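Side-chain contacts in putative cell filamentation protein (Bartonella quintana, PDB 4N67), which probably transfers AMP from ATP to host target proteins, as a Fic-domain Bep effector delivered through the VirB secretion system, and here holds ADP: residues F57-A60 / Y61-I65; M188-A191 / S192-M196; F85-E88 / D89-A93; T125-N128 / N129-G132. The protein carries 2 engineered substitutions. All coordinates share one frame; numbering follows the deposited sequence.

Interaction 1 (F57-A60 / Y61-I65)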
# COMPACT_ATOMS: atom_id res chain seq x y z
N PHE A 57 -13.92 -3.23 -1.21
CA PHE A 57 -12.46 -3.08 -1.09
C PHE A 57 -11.92 -2.88 -2.49
O PHE A 57 -11.56 -3.83 -3.20
CB PHE A 57 -11.86 -4.30 -0.37
CG PHE A 57 -12.16 -4.31 1.09
CD1 PHE A 57 -13.32 -4.88 1.59
CD2 PHE A 57 -11.27 -3.71 1.98
CE1 PHE A 57 -13.59 -4.84 2.94
CE2 PHE A 57 -11.55 -3.66 3.31
CZ PHE A 57 -12.69 -4.23 3.80
N ASP A 58 -11.95 -1.63 -2.95
CA ASP A 58 -11.64 -1.31 -4.33
C ASP A 58 -10.52 -0.28 -4.46
O ASP A 58 -9.93 0.17 -3.46
CB ASP A 58 -12.92 -0.87 -5.05
CG ASP A 58 -13.60 0.37 -4.43
OD1 ASP A 58 -13.04 0.97 -3.50
OD2 ASP A 58 -14.73 0.71 -4.93
N ALA A 59 -10.19 0.09 -5.69
CA ALA A 59 -9.12 1.07 -5.90
C ALA A 59 -9.43 2.41 -5.23
O ALA A 59 -8.54 3.10 -4.72
CB ALA A 59 -8.87 1.24 -7.38
N ALA A 60 -10.70 2.79 -5.24
CA ALA A 60 -11.11 4.01 -4.56
C ALA A 60 -10.81 3.96 -3.09
O ALA A 60 -10.37 4.94 -2.51
CB ALA A 60 -12.58 4.29 -4.76
N TYR A 61 -11.03 2.81 -2.47
CA TYR A 61 -10.70 2.70 -1.07
C TYR A 61 -9.19 2.80 -0.85
O TYR A 61 -8.74 3.43 0.12
CB TYR A 61 -11.30 1.40 -0.49
CG TYR A 61 -11.13 1.27 1.01
CD1 TYR A 61 -11.62 2.21 1.89
CD2 TYR A 61 -10.47 0.16 1.54
CE1 TYR A 61 -11.45 2.08 3.26
CE2 TYR A 61 -10.31 -0.01 2.90
CZ TYR A 61 -10.80 0.95 3.76
OH TYR A 61 -10.65 0.76 5.11
N LEU A 62 -8.40 2.16 -1.70
CA LEU A 62 -6.95 2.25 -1.60
C LEU A 62 -6.50 3.69 -1.70
O LEU A 62 -5.66 4.15 -0.91
CB LEU A 62 -6.29 1.37 -2.65
CG LEU A 62 -4.80 1.17 -2.50
CD1 LEU A 62 -4.49 0.15 -1.43
CD2 LEU A 62 -4.21 0.72 -3.82
N ARG A 63 -7.10 4.43 -2.64
CA ARG A 63 -6.79 5.85 -2.75
C ARG A 63 -7.18 6.65 -1.50
O ARG A 63 -6.46 7.53 -1.04
CB ARG A 63 -7.47 6.43 -3.99
CG ARG A 63 -6.86 5.95 -5.30
CD ARG A 63 -7.55 6.59 -6.50
NE ARG A 63 -6.81 6.36 -7.74
CZ ARG A 63 -7.00 5.37 -8.59
NH1 ARG A 63 -7.97 4.48 -8.44
NH2 ARG A 63 -6.23 5.30 -9.68
N THR A 64 -8.32 6.31 -0.93
CA THR A 64 -8.75 6.94 0.32
C THR A 64 -7.77 6.68 1.46
O THR A 64 -7.42 7.60 2.20
CB THR A 64 -10.15 6.48 0.72
OG1 THR A 64 -11.09 7.09 -0.18
CG2 THR A 64 -10.49 6.88 2.11
N ILE A 65 -7.30 5.45 1.61
CA ILE A 65 -6.29 5.17 2.60
C ILE A 65 -5.05 6.01 2.40
O ILE A 65 -4.55 6.65 3.34
CB ILE A 65 -5.90 3.68 2.63
CG1 ILE A 65 -7.11 2.82 3.04
CG2 ILE A 65 -4.73 3.43 3.56
CD1 ILE A 65 -6.87 1.34 2.81

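Interaction 2 (M188-A191 / S192-M196). With ADP (adenosine-5'-diphosphate), chain B.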
# COMPACT_ATOMS: atom_id res chain seq x y z
N MET A 188 9.27 -8.28 5.84
CA MET A 188 8.29 -7.83 4.84
C MET A 188 8.97 -7.59 3.49
O MET A 188 8.51 -8.06 2.46
CB MET A 188 7.60 -6.54 5.33
CG MET A 188 6.56 -5.92 4.41
SD MET A 188 4.99 -6.79 4.43
CE MET A 188 5.27 -7.89 3.06
N THR A 189 10.07 -6.86 3.50
CA THR A 189 10.85 -6.63 2.29
C THR A 189 11.29 -7.92 1.62
O THR A 189 11.12 -8.10 0.41
CB THR A 189 12.06 -5.73 2.61
OG1 THR A 189 11.58 -4.54 3.23
CG2 THR A 189 12.83 -5.36 1.37
N TYR A 190 11.86 -8.85 2.40
CA TYR A 190 12.27 -10.14 1.89
C TYR A 190 11.11 -10.84 1.21
O TYR A 190 11.24 -11.35 0.11
CB TYR A 190 12.89 -11.02 3.00
CG TYR A 190 13.17 -12.45 2.55
CD1 TYR A 190 14.25 -12.74 1.70
CD2 TYR A 190 12.36 -13.50 2.95
CE1 TYR A 190 14.49 -14.03 1.27
CE2 TYR A 190 12.60 -14.80 2.52
CZ TYR A 190 13.67 -15.06 1.69
OH TYR A 190 13.91 -16.35 1.27
N ALA A 191 9.96 -10.89 1.88
CA ALA A 191 8.84 -11.61 1.31
C ALA A 191 8.38 -10.96 -0.00
O ALA A 191 8.01 -11.67 -0.94
CB ALA A 191 7.67 -11.67 2.30
N SER A 192 8.38 -9.64 -0.04
CA SER A 192 8.00 -8.86 -1.23
C SER A 192 8.95 -9.11 -2.42
O SER A 192 8.52 -9.37 -3.54
CB SER A 192 7.96 -7.38 -0.90
OG SER A 192 6.84 -7.03 -0.08
N ILE A 193 10.24 -9.09 -2.13
CA ILE A 193 11.26 -9.39 -3.12
C ILE A 193 11.12 -10.81 -3.66
O ILE A 193 11.14 -11.03 -4.87
CB ILE A 193 12.65 -9.20 -2.51
CG1 ILE A 193 12.90 -7.72 -2.22
CG2 ILE A 193 13.73 -9.76 -3.44
CD1 ILE A 193 14.06 -7.46 -1.28
N GLU A 194 11.01 -11.80 -2.77
CA GLU A 194 10.85 -13.17 -3.22
C GLU A 194 9.68 -13.32 -4.17
O GLU A 194 9.80 -13.99 -5.20
CB GLU A 194 10.69 -14.11 -2.02
CG GLU A 194 11.99 -14.48 -1.32
CD GLU A 194 12.96 -15.15 -2.28
OE1 GLU A 194 12.58 -16.13 -2.95
OE2 GLU A 194 14.09 -14.65 -2.39
N ALA A 195 8.54 -12.71 -3.83
CA ALA A 195 7.37 -12.87 -4.68
C ALA A 195 7.55 -12.19 -6.03
O ALA A 195 7.28 -12.79 -7.06
CB ALA A 195 6.11 -12.34 -3.97
N MET A 196 8.00 -10.96 -6.04
CA MET A 196 8.01 -10.19 -7.28
C MET A 196 9.26 -10.37 -8.15
O MET A 196 9.18 -10.36 -9.39
CB MET A 196 7.83 -8.71 -7.00
CG MET A 196 7.42 -7.95 -8.25
SD MET A 196 6.97 -6.24 -7.98
CE MET A 196 8.33 -5.39 -8.77
PB ADP B . 7.37 3.34 -1.07
O1B ADP B . 8.45 3.71 -2.10
O2B ADP B . 6.08 3.08 -1.76
O3B ADP B . 7.22 4.33 0.08
PA ADP B . 7.70 0.88 0.51
O1A ADP B . 8.85 0.63 1.50
O2A ADP B . 6.39 1.35 1.11
O3A ADP B . 8.15 2.02 -0.58
O5' ADP B . 7.54 -0.43 -0.37
C5' ADP B . 6.34 -0.71 -1.10
C4' ADP B . 6.17 -2.22 -1.17
O4' ADP B . 7.15 -2.77 -2.08
C3' ADP B . 6.34 -2.91 0.18
O3' ADP B . 5.31 -3.89 0.38
C2' ADP B . 7.70 -3.56 0.07
O2' ADP B . 7.87 -4.73 0.88
C1' ADP B . 7.77 -3.88 -1.40
N9 ADP B . 9.13 -4.05 -1.94
C8 ADP B . 10.31 -3.60 -1.46
N7 ADP B . 11.29 -3.98 -2.31
C5 ADP B . 10.76 -4.67 -3.33
C6 ADP B . 11.23 -5.34 -4.54
N6 ADP B . 12.57 -5.31 -4.81
N1 ADP B . 10.35 -5.94 -5.36
C2 ADP B . 9.02 -5.93 -5.06
N3 ADP B . 8.53 -5.34 -3.95
C4 ADP B . 9.32 -4.70 -3.08

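Interaction 3 (F85-E88 / D89-A93)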
# COMPACT_ATOMS: atom_id res chain seq x y z
N PHE A 85 -0.40 15.14 -12.01
CA PHE A 85 -0.83 15.88 -10.82
C PHE A 85 -0.20 17.25 -10.87
O PHE A 85 1.01 17.36 -10.97
CB PHE A 85 -0.40 15.21 -9.51
CG PHE A 85 -0.74 16.06 -8.33
CD1 PHE A 85 -2.06 16.13 -7.87
CD2 PHE A 85 0.19 16.91 -7.74
CE1 PHE A 85 -2.43 16.95 -6.83
CE2 PHE A 85 -0.19 17.73 -6.71
CZ PHE A 85 -1.50 17.77 -6.25
N THR A 86 -1.02 18.29 -10.77
CA THR A 86 -0.50 19.66 -10.80
C THR A 86 -0.43 20.21 -9.39
O THR A 86 -1.45 20.36 -8.70
CB THR A 86 -1.35 20.54 -11.69
OG1 THR A 86 -1.39 19.97 -13.01
CG2 THR A 86 -0.76 21.94 -11.79
N PHE A 87 0.77 20.58 -8.98
CA PHE A 87 0.98 21.17 -7.67
C PHE A 87 0.46 22.62 -7.63
O PHE A 87 0.24 23.25 -8.64
CB PHE A 87 2.48 21.22 -7.36
CG PHE A 87 3.10 19.89 -7.01
CD1 PHE A 87 3.65 19.08 -8.00
CD2 PHE A 87 3.19 19.49 -5.69
CE1 PHE A 87 4.24 17.88 -7.68
CE2 PHE A 87 3.79 18.28 -5.35
CZ PHE A 87 4.33 17.47 -6.36
N GLU A 88 0.30 23.15 -6.44
CA GLU A 88 -0.03 24.55 -6.24
C GLU A 88 0.99 25.46 -6.93
O GLU A 88 0.63 26.54 -7.42
CB GLU A 88 -0.05 24.78 -4.75
CG GLU A 88 -0.53 26.08 -4.18
CD GLU A 88 -0.48 25.94 -2.66
OE1 GLU A 88 0.47 26.46 -2.06
OE2 GLU A 88 -1.33 25.22 -2.10
N ASP A 89 2.25 25.01 -7.05
CA ASP A 89 3.31 25.80 -7.72
C ASP A 89 3.18 25.82 -9.23
O ASP A 89 3.98 26.50 -9.91
CB ASP A 89 4.72 25.34 -7.29
CG ASP A 89 5.10 23.95 -7.79
OD1 ASP A 89 4.62 23.51 -8.85
OD2 ASP A 89 5.92 23.30 -7.13
N GLY A 90 2.19 25.11 -9.76
CA GLY A 90 1.87 25.11 -11.18
C GLY A 90 2.55 24.06 -12.04
O GLY A 90 2.22 23.92 -13.22
N SER A 91 3.49 23.31 -11.46
CA SER A 91 4.18 22.25 -12.18
C SER A 91 3.38 20.96 -12.06
O SER A 91 2.58 20.80 -11.14
CB SER A 91 5.60 22.04 -11.64
OG SER A 91 5.60 21.45 -10.34
N THR A 92 3.63 20.06 -13.01
CA THR A 92 2.89 18.81 -13.10
C THR A 92 3.84 17.63 -13.02
O THR A 92 4.91 17.65 -13.66
CB THR A 92 2.04 18.76 -14.38
OG1 THR A 92 1.12 19.88 -14.38
CG2 THR A 92 1.24 17.48 -14.50
N ALA A 93 3.48 16.65 -12.20
CA ALA A 93 4.33 15.47 -11.96
C ALA A 93 3.55 14.18 -12.17
O ALA A 93 2.34 14.13 -11.98
CB ALA A 93 4.88 15.50 -10.54

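Interaction 4 (T125-N128 / N129-G132)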
# COMPACT_ATOMS: atom_id res chain seq x y z
N THR A 125 -14.26 -9.15 -5.23
CA THR A 125 -15.72 -9.28 -5.30
C THR A 125 -16.10 -10.74 -5.52
O THR A 125 -17.01 -11.26 -4.86
CB THR A 125 -16.32 -8.42 -6.42
OG1 THR A 125 -16.07 -7.04 -6.13
CG2 THR A 125 -17.83 -8.67 -6.51
N ALA A 126 -15.40 -11.42 -6.42
CA ALA A 126 -15.74 -12.82 -6.70
C ALA A 126 -15.54 -13.71 -5.47
O ALA A 126 -16.25 -14.69 -5.28
CB ALA A 126 -14.89 -13.34 -7.84
N LYS A 127 -14.54 -13.38 -4.65
CA LYS A 127 -14.26 -14.15 -3.47
C LYS A 127 -14.91 -13.59 -2.22
O LYS A 127 -14.55 -13.98 -1.12
CB LYS A 127 -12.75 -14.25 -3.26
CG LYS A 127 -12.07 -15.02 -4.36
CD LYS A 127 -10.63 -15.36 -4.04
CE LYS A 127 -10.23 -16.64 -4.76
NZ LYS A 127 -8.76 -16.83 -4.70
N ASN A 128 -15.92 -12.75 -2.39
CA ASN A 128 -16.65 -12.20 -1.28
C ASN A 128 -15.73 -11.59 -0.21
O ASN A 128 -15.90 -11.83 0.98
CB ASN A 128 -17.54 -13.30 -0.68
CG ASN A 128 -18.59 -12.76 0.24
OD1 ASN A 128 -19.04 -11.62 0.10
ND2 ASN A 128 -18.98 -13.58 1.21
N ASN A 129 -14.78 -10.79 -0.67
CA ASN A 129 -13.80 -10.11 0.19
C ASN A 129 -13.08 -11.04 1.14
O ASN A 129 -12.74 -10.64 2.27
CB ASN A 129 -14.45 -8.97 0.95
CG ASN A 129 -14.92 -7.88 0.03
OD1 ASN A 129 -14.34 -7.65 -1.04
ND2 ASN A 129 -16.00 -7.21 0.44
N LEU A 130 -12.82 -12.26 0.68
CA LEU A 130 -12.15 -13.29 1.46
C LEU A 130 -12.88 -13.75 2.71
O LEU A 130 -12.26 -14.35 3.58
CB LEU A 130 -10.72 -12.86 1.81
CG LEU A 130 -9.84 -12.32 0.67
CD1 LEU A 130 -8.40 -12.16 1.15
CD2 LEU A 130 -9.93 -13.23 -0.55
N GLN A 131 -14.20 -13.52 2.79
CA GLN A 131 -15.00 -14.08 3.87
C GLN A 131 -15.22 -15.58 3.70
O GLN A 131 -15.10 -16.13 2.60
CB GLN A 131 -16.37 -13.39 3.91
CG GLN A 131 -16.32 -11.92 4.22
CD GLN A 131 -17.69 -11.28 4.26
OE1 GLN A 131 -17.93 -10.28 3.60
NE2 GLN A 131 -18.61 -11.86 5.04
N GLY A 132 -15.49 -16.27 4.81
CA GLY A 132 -15.82 -17.67 4.75
C GLY A 132 -14.67 -18.61 4.49
O GLY A 132 -14.85 -19.73 4.01
O HOH W 1 -13.73 -16.31 0.14
O HOH W 2 -18.18 -9.41 0.46

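Interaction 1 (F57-A60 / Y61-I65)
Asp58 turns its carboxylate back onto the start of helix 59-70, where OD1 accepts the backbone N-H of Tyr61 at 2.9 Å. With CG set between the backbone N and the carbonyl carbon (chi1 59°), the carboxylate reaches over the first turn, and Tyr61 N comes almost head-on to OD1. The backbone oxygen of the same residue is used too: Asp58 O takes Leu62 N at 3.1 Å. This is a classical N-cap, in which a side chain stands in for the carbonyl that a helix lacks at its first turn; Ala59 N, another early amide, is taken by Glu121 of helix 112-126. The i to i+4 bonds, begun by Asp58 O, continue: Ala59 O receives Arg63 N at 2.9 Å, and Ala60 O receives Thr64 N together with a weak bond from Thr64 OG1 at 3.3 Å. Arg63 runs extended from CG to NE and lays NH1 3.5 Å from Ala59 CB, while its NH2 goes on to Thr80 OG1 and Gln114 OE1. On the apolar side, the rings of Phe57 and Tyr61 lie side by side with planes at 89°, touching obliquely where Phe57 CE2 comes 3.9 Å from Tyr61 CE2.

Interaction 2 (M188-A191 / S192-M196)
Met188 and Ser192, one turn apart on helix 185-198, meet beside the ribose of the bound ADP. Both are buried, and the bent chain of Met188 carries CE to 3.6 Å from Ser192 OG. Ser192 OG, placed beside its own backbone N (chi1 -73°), accepts a hydrogen bond from ADP O2' at 2.7 Å and is also bonded to Asp150 OD2; Asp150 in turn binds ADP through OD1, so serine and aspartate grip the nucleotide together. Further along the same side of the helix, Ile193 CG1 approaches the adenine amino nitrogen N6 and Met196 SD lies 3.6 Å from ADP C2. Thr189 CG2 rests 3.6 Å from Ile193 CD1 at the margin of the pocket. The outer side faces solvent instead. There the exposed ring of Tyr190 receives Glu194 CG over one face, a CH-pi contact 3.8 Å from the centroid, and the Glu194 carboxylate continues to Asn200 ND2 beyond the helix. The buried side of the helix packs against two others: Met188 and Ala191 meet Leu207 of helix 202-211, while Met188 reaches Phe146, and Ala195 reaches Thr147, on helix 135-152.

Interaction 3 (F85-E88 / D89-A93)
Ala93 CB and Ser91 O both sit at the edge of the Phe87 ring, with Phe87 CE1 3.8 Å from Ala93 CB. Over one face of that ring comes Phe85 CE2, 3.9 Å above the plane and offset toward the rim. Phe85 therefore approaches edge-first: Phe87 CD2 lies in the plane of the Phe85 ring, at its edge. Both rings stand on the same side of a small beta hairpin as Ala93. On the other side, Thr86 and Thr92 form a non-hydrogen-bonded antiparallel pair, their hydroxyls joined OG1 to OG1 at 2.9 Å. Phe85 and Ala93 make the flanking hydrogen-bonded pair, with N-H to O bonds both ways. A type I turn from Phe87 to Gly90 links the strands: Gly90 N reaches Phe87 O at 2.9 Å, and Phe87 N bonds to Ser91 O, as in a G1-bulge hairpin. At the phi of Gly90, 91°, a CB would jam against the preceding carbonyl oxygen, which suits a glycine. Asp89 forms an Asx turn: with CG between its backbone N and carbonyl carbon (chi1 69°), OD1 turns toward Ser91, accepting N at 2.9 Å, nearly along the C-O axis, and OG at 2.7 Å on the syn lone pair. OD2 is salt-bridged to Lys22, which also makes a cation-pi contact with Phe87. Two donors on one oxygen and a lysine on the other would fix the carboxylate's rotation and probably favour its charged form.

Interaction 4 (T125-N128 / N129-G132)
Gln131 folds back over Asn128, its side chain running past the carbonyl oxygen of that residue. CB lies 3.4 Å from Asn128 O and also faces Asn128 ND2. The chi1 of -64°, with CG beside the backbone N, lays CG over the same Asn128 O at 3.3 Å. CD follows at 3.8 Å from Asn128 O, the two side-chain amide planes 29° apart. At the tip, OE1 is still 3.7 Å from Asn128 O and takes a long bond from a water. The backbone holds this pairing in place: Gln131 N donates to Asn128 O at 3.0 Å. Another water donates to both Lys127 O and Gln131 O, tying the two ends of the turn together, while Leu130 N gives Lys127 O a weak bond. Asn128, Asn129 and Leu130 take left-handed angles in succession; Asn128 is the C-prime residue of a Schellman motif that ends helix 112-126, its N going to Thr125 O and Asn129 N to Leu124 O. Lys127 CB touches Leu130 CD2 at 4.0 Å, and Lys127 NZ extends to Asn141 of helix 135-152. Leu130 is buried among Leu124 of helix 112-126, Phe138 of helix 135-152 and Leu170 of helix 164-174.

In the fold
Along the chain the order is interaction 1, then 3, then 4, then 2. The first three belong to the Fic family region, and all four are local contacts, each shaping one end, turn or face of an element. Interactions 1 and 4 are neighbours, their centres about 17 Å apart; they touch where Phe57 packs against Asn129, and both lean on helices 112-126 and 164-174. Interaction 2, on the opposite side of the chain's centre from interaction 1 and about 23 Å from it between centres, is the one of the four that lines the ADP pocket; helix 135-152 and the loop after it help complete that site. The hairpin of interaction 3 lies farthest out, its centre about 39 Å from that of interaction 4.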